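Local coordinates for protein beta-catenin homolog sys-1 (Caenorhabditis elegans, PDB 3C2G) that acts as a beta-catenin in Wnt asymmetry signalling, binding the TCF factor POP-1 directly through its armadillo domain and activating or repressing target genes, at residues Lys205-Pro219 / Leu269-Ser283. Residues are numbered along the deposited sequence; the frame is centred on the assembly and turned at random.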
ATOM      1  N   LYS A 205      10.801   1.155 -13.779  1.00 50.95           N
ATOM      2  CA  LYS A 205       9.932   0.092 -13.304  1.00 50.22           C
ATOM      3  C   LYS A 205       9.442  -0.747 -14.475  1.00 50.45           C
ATOM      4  O   LYS A 205       9.556  -1.979 -14.456  1.00 49.92           O
ATOM      5  CB  LYS A 205       8.758   0.664 -12.515  1.00 49.37           C
ATOM      6  CG  LYS A 205       9.173   1.242 -11.184  1.00 47.60           C
ATOM      7  CD  LYS A 205       8.026   1.931 -10.509  1.00 45.24           C
ATOM      8  CE  LYS A 205       8.487   2.722  -9.306  1.00 42.62           C
ATOM      9  NZ  LYS A 205       7.318   3.347  -8.640  1.00 42.73           N
ATOM     10  N   ASP A 206       8.937  -0.064 -15.502  1.00 50.76           N
ATOM     11  CA  ASP A 206       8.450  -0.710 -16.716  1.00 50.94           C
ATOM     12  C   ASP A 206       9.548  -1.377 -17.517  1.00 51.01           C
ATOM     13  O   ASP A 206       9.291  -2.334 -18.239  1.00 51.69           O
ATOM     14  CB  ASP A 206       7.707   0.289 -17.598  1.00 51.13           C
ATOM     15  CG  ASP A 206       6.311   0.577 -17.103  1.00 52.67           C
ATOM     16  OD1 ASP A 206       5.810  -0.160 -16.229  1.00 55.60           O
ATOM     17  OD2 ASP A 206       5.706   1.546 -17.593  1.00 55.57           O
ATOM     18  N   TYR A 207      10.769  -0.870 -17.422  1.00 51.27           N
ATOM     19  CA  TYR A 207      11.860  -1.551 -18.100  1.00 51.69           C
ATOM     20  C   TYR A 207      12.163  -2.868 -17.388  1.00 50.73           C
ATOM     21  O   TYR A 207      12.354  -3.897 -18.035  1.00 50.39           O
ATOM     22  CB  TYR A 207      13.123  -0.681 -18.246  1.00 52.89           C
ATOM     23  CG  TYR A 207      14.258  -1.453 -18.883  1.00 53.94           C
ATOM     24  CD1 TYR A 207      14.164  -1.899 -20.202  1.00 54.08           C
ATOM     25  CD2 TYR A 207      15.404  -1.782 -18.155  1.00 55.63           C
ATOM     26  CE1 TYR A 207      15.187  -2.637 -20.792  1.00 55.18           C
ATOM     27  CE2 TYR A 207      16.443  -2.523 -18.738  1.00 56.26           C
ATOM     28  CZ  TYR A 207      16.324  -2.943 -20.059  1.00 55.92           C
ATOM     29  OH  TYR A 207      17.337  -3.675 -20.648  1.00 56.44           O
ATOM     30  N   PHE A 208      12.181  -2.826 -16.058  1.00 49.82           N
ATOM     31  CA  PHE A 208      12.432  -4.025 -15.255  1.00 49.70           C
ATOM     32  C   PHE A 208      11.345  -5.088 -15.385  1.00 49.03           C
ATOM     33  O   PHE A 208      11.647  -6.270 -15.456  1.00 49.32           O
ATOM     34  CB  PHE A 208      12.647  -3.668 -13.782  1.00 49.79           C
ATOM     35  CG  PHE A 208      13.939  -2.954 -13.515  1.00 50.05           C
ATOM     36  CD1 PHE A 208      15.097  -3.296 -14.204  1.00 50.85           C
ATOM     37  CD2 PHE A 208      14.003  -1.951 -12.552  1.00 50.57           C
ATOM     38  CE1 PHE A 208      16.289  -2.636 -13.949  1.00 52.33           C
ATOM     39  CE2 PHE A 208      15.190  -1.289 -12.286  1.00 48.94           C
ATOM     40  CZ  PHE A 208      16.332  -1.631 -12.983  1.00 51.28           C
ATOM     41  N   ILE A 209      10.088  -4.656 -15.415  1.00 48.44           N
ATOM     42  CA  ILE A 209       8.962  -5.563 -15.559  1.00 47.90           C
ATOM     43  C   ILE A 209       8.874  -6.115 -16.981  1.00 48.46           C
ATOM     44  O   ILE A 209       9.004  -7.321 -17.204  1.00 48.59           O
ATOM     45  CB  ILE A 209       7.638  -4.858 -15.213  1.00 47.44           C
ATOM     46  CG1 ILE A 209       7.582  -4.517 -13.730  1.00 45.91           C
ATOM     47  CG2 ILE A 209       6.450  -5.727 -15.580  1.00 47.21           C
ATOM     48  CD1 ILE A 209       6.599  -3.418 -13.417  1.00 45.87           C
ATOM     49  N   TRP A 210       8.673  -5.216 -17.937  1.00 48.69           N
ATOM     50  CA  TRP A 210       8.268  -5.604 -19.275  1.00 49.19           C
ATOM     51  C   TRP A 210       9.422  -5.837 -20.242  1.00 50.98           C
ATOM     52  O   TRP A 210       9.246  -6.505 -21.253  1.00 50.91           O
ATOM     53  CB  TRP A 210       7.285  -4.581 -19.834  1.00 47.36           C
ATOM     54  CG  TRP A 210       6.046  -4.473 -19.007  1.00 45.93           C
ATOM     55  CD1 TRP A 210       5.681  -3.432 -18.206  1.00 44.53           C
ATOM     56  CD2 TRP A 210       5.017  -5.460 -18.875  1.00 44.36           C
ATOM     57  NE1 TRP A 210       4.481  -3.695 -17.602  1.00 43.41           N
ATOM     58  CE2 TRP A 210       4.055  -4.940 -17.986  1.00 43.70           C
ATOM     59  CE3 TRP A 210       4.816  -6.735 -19.423  1.00 44.02           C
ATOM     60  CZ2 TRP A 210       2.897  -5.649 -17.634  1.00 44.50           C
ATOM     61  CZ3 TRP A 210       3.668  -7.438 -19.074  1.00 44.55           C
ATOM     62  CH2 TRP A 210       2.723  -6.891 -18.188  1.00 44.54           C
ATOM     63  N   ASN A 211      10.596  -5.289 -19.938  1.00 53.65           N
ATOM     64  CA  ASN A 211      11.761  -5.436 -20.815  1.00 56.28           C
ATOM     65  C   ASN A 211      11.395  -5.102 -22.269  1.00 57.34           C
ATOM     66  O   ASN A 211      11.769  -5.818 -23.198  1.00 57.35           O
ATOM     67  CB  ASN A 211      12.332  -6.859 -20.689  1.00 56.74           C
ATOM     68  CG  ASN A 211      13.790  -6.966 -21.132  1.00 59.43           C
ATOM     69  OD1 ASN A 211      14.271  -6.188 -21.963  1.00 60.94           O
ATOM     70  ND2 ASN A 211      14.497  -7.953 -20.582  1.00 60.07           N
ATOM     71  N   ASN A 212      10.636  -4.021 -22.449  1.00 58.86           N
ATOM     72  CA  ASN A 212      10.175  -3.588 -23.776  1.00 60.71           C
ATOM     73  C   ASN A 212       9.305  -4.601 -24.541  1.00 61.14           C
ATOM     74  O   ASN A 212       9.354  -4.664 -25.770  1.00 61.77           O
ATOM     75  CB  ASN A 212      11.356  -3.115 -24.650  1.00 60.91           C
ATOM     76  CG  ASN A 212      11.924  -1.775 -24.196  1.00 62.95           C
ATOM     77  OD1 ASN A 212      13.116  -1.662 -23.881  1.00 64.96           O
ATOM     78  ND2 ASN A 212      11.069  -0.754 -24.146  1.00 62.17           N
ATOM     79  N   ASN A 213       8.517  -5.388 -23.813  1.00 61.47           N
ATOM     80  CA  ASN A 213       7.518  -6.266 -24.429  1.00 61.52           C
ATOM     81  C   ASN A 213       6.104  -5.736 -24.208  1.00 60.96           C
ATOM     82  O   ASN A 213       5.901  -4.880 -23.349  1.00 60.81           O
ATOM     83  CB  ASN A 213       7.643  -7.696 -23.901  1.00 62.07           C
ATOM     84  CG  ASN A 213       8.806  -8.440 -24.515  1.00 64.27           C
ATOM     85  OD1 ASN A 213       8.616  -9.406 -25.258  1.00 66.06           O
ATOM     86  ND2 ASN A 213      10.022  -7.988 -24.222  1.00 65.74           N
ATOM     87  N   PRO A 214       5.121  -6.226 -24.991  1.00 60.94           N
ATOM     88  CA  PRO A 214       3.749  -5.739 -24.822  1.00 60.45           C
ATOM     89  C   PRO A 214       3.166  -6.074 -23.443  1.00 59.73           C
ATOM     90  O   PRO A 214       3.352  -7.195 -22.942  1.00 59.19           O
ATOM     91  CB  PRO A 214       2.973  -6.465 -25.930  1.00 60.50           C
ATOM     92  CG  PRO A 214       4.018  -6.903 -26.909  1.00 61.02           C
ATOM     93  CD  PRO A 214       5.211  -7.222 -26.075  1.00 60.89           C
ATOM     94  N   HIS A 215       2.474  -5.093 -22.858  1.00 58.78           N
ATOM     95  CA  HIS A 215       1.883  -5.197 -21.520  1.00 58.42           C
ATOM     96  C   HIS A 215       0.737  -6.209 -21.411  1.00 59.28           C
ATOM     97  O   HIS A 215       0.268  -6.489 -20.307  1.00 59.80           O
ATOM     98  CB  HIS A 215       1.410  -3.823 -21.031  1.00 57.24           C
ATOM     99  CG  HIS A 215       2.521  -2.857 -20.747  1.00 54.70           C
ATOM    100  ND1 HIS A 215       2.345  -1.734 -19.966  1.00 51.30           N
ATOM    101  CD2 HIS A 215       3.821  -2.850 -21.129  1.00 52.64           C
ATOM    102  CE1 HIS A 215       3.483  -1.073 -19.889  1.00 51.09           C
ATOM    103  NE2 HIS A 215       4.394  -1.726 -20.588  1.00 51.47           N
ATOM    104  N   ASP A 216       0.296  -6.754 -22.541  1.00 59.92           N
ATOM    105  CA  ASP A 216      -0.747  -7.787 -22.544  1.00 61.10           C
ATOM    106  C   ASP A 216      -0.167  -9.200 -22.666  1.00 61.08           C
ATOM    107  O   ASP A 216      -0.868 -10.186 -22.434  1.00 61.59           O
ATOM    108  CB  ASP A 216      -1.778  -7.527 -23.656  1.00 61.83           C
ATOM    109  CG  ASP A 216      -1.151  -7.514 -25.052  1.00 63.10           C
ATOM    110  OD1 ASP A 216      -0.998  -6.409 -25.615  1.00 63.58           O
ATOM    111  OD2 ASP A 216      -0.798  -8.599 -25.577  1.00 63.56           O
ATOM    112  N   GLN A 217       1.108  -9.291 -23.044  1.00 60.67           N
ATOM    113  CA  GLN A 217       1.820 -10.569 -23.089  1.00 60.48           C
ATOM    114  C   GLN A 217       2.150 -11.051 -21.667  1.00 59.56           C
ATOM    115  O   GLN A 217       2.084 -10.268 -20.716  1.00 58.91           O
ATOM    116  CB  GLN A 217       3.128 -10.434 -23.880  1.00 60.94           C
ATOM    117  CG  GLN A 217       2.982  -9.944 -25.307  1.00 63.96           C
ATOM    118  CD  GLN A 217       2.736 -11.051 -26.308  1.00 66.07           C
ATOM    119  OE1 GLN A 217       1.651 -11.629 -26.362  1.00 67.40           O
ATOM    120  NE2 GLN A 217       3.741 -11.336 -27.127  1.00 67.01           N
ATOM    121  N   PRO A 218       2.507 -12.343 -21.520  1.00 58.92           N
ATOM    122  CA  PRO A 218       3.039 -12.822 -20.244  1.00 58.40           C
ATOM    123  C   PRO A 218       4.338 -12.084 -19.925  1.00 57.56           C
ATOM    124  O   PRO A 218       5.222 -12.024 -20.784  1.00 57.76           O
ATOM    125  CB  PRO A 218       3.336 -14.304 -20.519  1.00 58.61           C
ATOM    126  CG  PRO A 218       2.482 -14.660 -21.687  1.00 59.05           C
ATOM    127  CD  PRO A 218       2.425 -13.425 -22.520  1.00 58.83           C
ATOM    128  N   PRO A 219       4.452 -11.498 -18.714  1.00 56.57           N
ATOM    129  CA  PRO A 219       5.691 -10.806 -18.376  1.00 55.94           C
ATOM    130  C   PRO A 219       6.901 -11.676 -18.705  1.00 55.39           C
ATOM    131  O   PRO A 219       6.892 -12.876 -18.418  1.00 55.38           O
ATOM    132  CB  PRO A 219       5.565 -10.584 -16.872  1.00 55.71           C
ATOM    133  CG  PRO A 219       4.111 -10.476 -16.654  1.00 56.08           C
ATOM    134  CD  PRO A 219       3.473 -11.430 -17.615  1.00 56.13           C
ATOM    135  N   LEU A 269       7.107  -1.880  -4.897  1.00 32.79           N
ATOM    136  CA  LEU A 269       7.532  -0.689  -5.611  1.00 33.67           C
ATOM    137  C   LEU A 269       7.402  -0.803  -7.111  1.00 33.35           C
ATOM    138  O   LEU A 269       7.107   0.187  -7.778  1.00 33.71           O
ATOM    139  CB  LEU A 269       8.950  -0.292  -5.224  1.00 35.53           C
ATOM    140  CG  LEU A 269       8.888   1.031  -4.457  1.00 39.63           C
ATOM    141  CD1 LEU A 269       9.609   0.936  -3.089  1.00 41.99           C
ATOM    142  CD2 LEU A 269       9.403   2.187  -5.336  1.00 40.17           C
ATOM    143  N   LEU A 270       7.610  -1.996  -7.648  1.00 32.75           N
ATOM    144  CA  LEU A 270       7.575  -2.162  -9.089  1.00 34.14           C
ATOM    145  C   LEU A 270       6.163  -2.079  -9.649  1.00 35.09           C
ATOM    146  O   LEU A 270       5.947  -1.514 -10.716  1.00 35.69           O
ATOM    147  CB  LEU A 270       8.189  -3.496  -9.485  1.00 34.63           C
ATOM    148  CG  LEU A 270       9.705  -3.570  -9.516  1.00 35.67           C
ATOM    149  CD1 LEU A 270      10.118  -5.031  -9.576  1.00 36.59           C
ATOM    150  CD2 LEU A 270      10.250  -2.785 -10.714  1.00 35.29           C
ATOM    151  N   LEU A 271       5.203  -2.651  -8.927  1.00 34.73           N
ATOM    152  CA  LEU A 271       3.848  -2.795  -9.445  1.00 34.36           C
ATOM    153  C   LEU A 271       3.043  -1.505  -9.291  1.00 35.06           C
ATOM    154  O   LEU A 271       2.119  -1.427  -8.488  1.00 34.94           O
ATOM    155  CB  LEU A 271       3.168  -3.988  -8.773  1.00 33.17           C
ATOM    156  CG  LEU A 271       3.970  -5.285  -8.872  1.00 29.55           C
ATOM    157  CD1 LEU A 271       3.340  -6.328  -7.978  1.00 27.64           C
ATOM    158  CD2 LEU A 271       4.143  -5.799 -10.318  1.00 26.49           C
ATOM    159  N   HIS A 272       3.421  -0.495 -10.064  1.00 36.32           N
ATOM    160  CA  HIS A 272       2.904   0.861  -9.890  1.00 38.22           C
ATOM    161  C   HIS A 272       1.477   1.086 -10.419  1.00 39.56           C
ATOM    162  O   HIS A 272       0.760   1.966  -9.934  1.00 40.66           O
ATOM    163  CB  HIS A 272       3.878   1.872 -10.502  1.00 38.19           C
ATOM    164  CG  HIS A 272       4.168   1.639 -11.953  1.00 40.06           C
ATOM    165  ND1 HIS A 272       3.653   2.437 -12.952  1.00 40.54           N
ATOM    166  CD2 HIS A 272       4.920   0.697 -12.576  1.00 40.63           C
ATOM    167  CE1 HIS A 272       4.081   2.001 -14.126  1.00 40.39           C
ATOM    168  NE2 HIS A 272       4.844   0.942 -13.927  1.00 39.81           N
ATOM    169  N   ASP A 273       1.061   0.293 -11.404  1.00 40.00           N
ATOM    170  CA  ASP A 273      -0.230   0.501 -12.051  1.00 40.12           C
ATOM    171  C   ASP A 273      -0.949  -0.802 -12.382  1.00 40.02           C
ATOM    172  O   ASP A 273      -0.446  -1.891 -12.082  1.00 39.98           O
ATOM    173  CB  ASP A 273      -0.059   1.346 -13.322  1.00 40.76           C
ATOM    174  CG  ASP A 273       0.788   0.659 -14.391  1.00 42.38           C
ATOM    175  OD1 ASP A 273       0.938  -0.582 -14.375  1.00 45.42           O
ATOM    176  OD2 ASP A 273       1.299   1.373 -15.272  1.00 44.72           O
ATOM    177  N   SER A 274      -2.114  -0.658 -13.023  1.00 39.43           N
ATOM    178  CA  SER A 274      -2.998  -1.764 -13.388  1.00 38.60           C
ATOM    179  C   SER A 274      -2.362  -2.831 -14.275  1.00 38.19           C
ATOM    180  O   SER A 274      -2.623  -4.024 -14.094  1.00 37.09           O
ATOM    181  CB  SER A 274      -4.248  -1.215 -14.069  1.00 38.90           C
ATOM    182  OG  SER A 274      -4.943  -0.350 -13.184  1.00 40.59           O
ATOM    183  N   ASP A 275      -1.547  -2.408 -15.240  1.00 37.83           N
ATOM    184  CA  ASP A 275      -0.937  -3.352 -16.163  1.00 38.73           C
ATOM    185  C   ASP A 275       0.075  -4.220 -15.418  1.00 38.10           C
ATOM    186  O   ASP A 275       0.171  -5.431 -15.669  1.00 38.08           O
ATOM    187  CB  ASP A 275      -0.270  -2.631 -17.344  1.00 40.20           C
ATOM    188  CG  ASP A 275      -1.282  -2.128 -18.388  1.00 45.40           C
ATOM    189  OD1 ASP A 275      -2.083  -2.948 -18.902  1.00 48.39           O
ATOM    190  OD2 ASP A 275      -1.270  -0.910 -18.697  1.00 48.67           O
ATOM    191  N   ALA A 276       0.802  -3.601 -14.483  1.00 36.10           N
ATOM    192  CA  ALA A 276       1.812  -4.293 -13.709  1.00 34.86           C
ATOM    193  C   ALA A 276       1.196  -5.327 -12.772  1.00 34.34           C
ATOM    194  O   ALA A 276       1.631  -6.481 -12.762  1.00 33.86           O
ATOM    195  CB  ALA A 276       2.661  -3.301 -12.933  1.00 35.12           C
ATOM    196  N   ILE A 277       0.181  -4.924 -12.002  1.00 33.69           N
ATOM    197  CA  ILE A 277      -0.477  -5.850 -11.068  1.00 33.57           C
ATOM    198  C   ILE A 277      -1.200  -6.980 -11.800  1.00 32.51           C
ATOM    199  O   ILE A 277      -1.225  -8.109 -11.310  1.00 32.56           O
ATOM    200  CB  ILE A 277      -1.403  -5.147 -10.009  1.00 33.81           C
ATOM    201  CG1 ILE A 277      -2.753  -4.761 -10.617  1.00 34.27           C
ATOM    202  CG2 ILE A 277      -0.683  -3.943  -9.357  1.00 32.74           C
ATOM    203  CD1 ILE A 277      -3.725  -4.149  -9.642  1.00 34.61           C
ATOM    204  N   ASP A 278      -1.754  -6.693 -12.981  1.00 31.77           N
ATOM    205  CA  ASP A 278      -2.355  -7.753 -13.816  1.00 30.88           C
ATOM    206  C   ASP A 278      -1.292  -8.712 -14.354  1.00 30.23           C
ATOM    207  O   ASP A 278      -1.518  -9.926 -14.405  1.00 30.84           O
ATOM    208  CB  ASP A 278      -3.245  -7.187 -14.934  1.00 30.91           C
ATOM    209  CG  ASP A 278      -4.668  -6.858 -14.445  0.50 32.78           C
ATOM    210  OD1 ASP A 278      -5.405  -7.786 -14.043  0.50 33.19           O
ATOM    211  OD2 ASP A 278      -5.054  -5.668 -14.455  0.50 34.46           O
ATOM    212  N   GLY A 279      -0.122  -8.184 -14.713  1.00 28.73           N
ATOM    213  CA  GLY A 279       1.006  -9.037 -15.118  1.00 27.46           C
ATOM    214  C   GLY A 279       1.435  -9.980 -14.006  1.00 27.27           C
ATOM    215  O   GLY A 279       1.698 -11.157 -14.234  1.00 27.23           O
ATOM    216  N   PHE A 280       1.484  -9.451 -12.792  1.00 27.09           N
ATOM    217  CA  PHE A 280       1.870 -10.202 -11.617  1.00 26.87           C
ATOM    218  C   PHE A 280       0.859 -11.322 -11.328  1.00 27.37           C
ATOM    219  O   PHE A 280       1.228 -12.480 -11.046  1.00 27.52           O
ATOM    220  CB  PHE A 280       1.991  -9.222 -10.443  1.00 26.32           C
ATOM    221  CG  PHE A 280       2.394  -9.861  -9.144  1.00 26.15           C
ATOM    222  CD1 PHE A 280       3.666 -10.398  -8.980  1.00 24.08           C
ATOM    223  CD2 PHE A 280       1.503  -9.904  -8.076  1.00 26.86           C
ATOM    224  CE1 PHE A 280       4.039 -10.975  -7.776  1.00 24.81           C
ATOM    225  CE2 PHE A 280       1.869 -10.475  -6.859  1.00 24.56           C
ATOM    226  CZ  PHE A 280       3.140 -11.013  -6.712  1.00 25.00           C
ATOM    227  N   VAL A 281      -0.422 -10.989 -11.432  1.00 27.51           N
ATOM    228  CA  VAL A 281      -1.458 -11.976 -11.207  1.00 27.44           C
ATOM    229  C   VAL A 281      -1.469 -13.065 -12.281  1.00 28.88           C
ATOM    230  O   VAL A 281      -1.687 -14.221 -11.964  1.00 30.44           O
ATOM    231  CB  VAL A 281      -2.832 -11.323 -11.034  1.00 28.28           C
ATOM    232  CG1 VAL A 281      -3.948 -12.387 -10.936  1.00 25.48           C
ATOM    233  CG2 VAL A 281      -2.827 -10.402  -9.799  1.00 24.68           C
ATOM    234  N   ARG A 282      -1.208 -12.720 -13.537  1.00 30.15           N
ATOM    235  CA  ARG A 282      -1.129 -13.735 -14.594  1.00 31.68           C
ATOM    236  C   ARG A 282       0.118 -14.620 -14.453  1.00 32.11           C
ATOM    237  O   ARG A 282       0.176 -15.718 -15.000  1.00 33.14           O
ATOM    238  CB  ARG A 282      -1.214 -13.099 -16.003  1.00 32.30           C
ATOM    239  CG  ARG A 282      -2.459 -12.186 -16.233  1.00 32.82           C
ATOM    240  CD  ARG A 282      -2.621 -11.597 -17.664  1.00 33.45           C
ATOM    241  NE  ARG A 282      -1.376 -11.125 -18.291  1.00 40.57           N
ATOM    242  CZ  ARG A 282      -0.948  -9.855 -18.340  1.00 43.25           C
ATOM    243  NH1 ARG A 282      -1.639  -8.858 -17.787  1.00 42.17           N
ATOM    244  NH2 ARG A 282       0.198  -9.576 -18.956  1.00 43.94           N
ATOM    245  N   SER A 283       1.118 -14.157 -13.711  1.00 32.78           N
ATOM    246  CA  SER A 283       2.326 -14.958 -13.469  1.00 32.92           C
ATOM    247  C   SER A 283       2.227 -15.742 -12.155  1.00 32.94           C
ATOM    248  O   SER A 283       3.219 -16.267 -11.662  1.00 32.88           O
ATOM    249  CB  SER A 283       3.551 -14.062 -13.456  1.00 33.14           C
ATOM    250  OG  SER A 283       3.458 -13.094 -14.490  1.00 37.27           O
TER
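Trp-210 meets Asp-275 O of helix 274-282 at its ring edge, CZ2 standing 3.4 Å away, and its CH2 lies 4.1 Å from Gly-279 CA. Gly-279, with no side chain, lets the indole and Pro-219 come close to the helix backbone, Pro-219 CG lying 3.5 Å from Gly-279 O. Ile-209 continues this tight, buried side: its CD1 sits 4.0 Å from Ala-276 CB and also reaches Leu-270, while its CG2 backs one indole face toward the rim and His-215 CD2 lies over the opposite face, also toward its rim.

Polar groups occupy the more exposed margins. In the turn between helices 251-270 and 274-282, His-272 has CG set between its backbone N and carbonyl carbon (chi1 57°), which turns NE2 to Asp-206 OD1 at 2.7 Å; the acceptor lies in the imidazole plane, but the N-H arrives from above the carboxylate plane. A leucine here would probably leave Asp-206 OD1 without this donor and the turn less firmly tied to helix 202-210. At the other end Arg-282, bent at chi3, brings NH2 within 2.7 Å of Gln-217 O in the loop, with a weak second bond to His-215 O.

Helix 224-239 receives Ile-209 and Leu-270, helix 189-198 takes Phe-208, and helix 298-311 packs against Leu-271 and Phe-280, joining the contact to the surrounding all-helical armadillo stack.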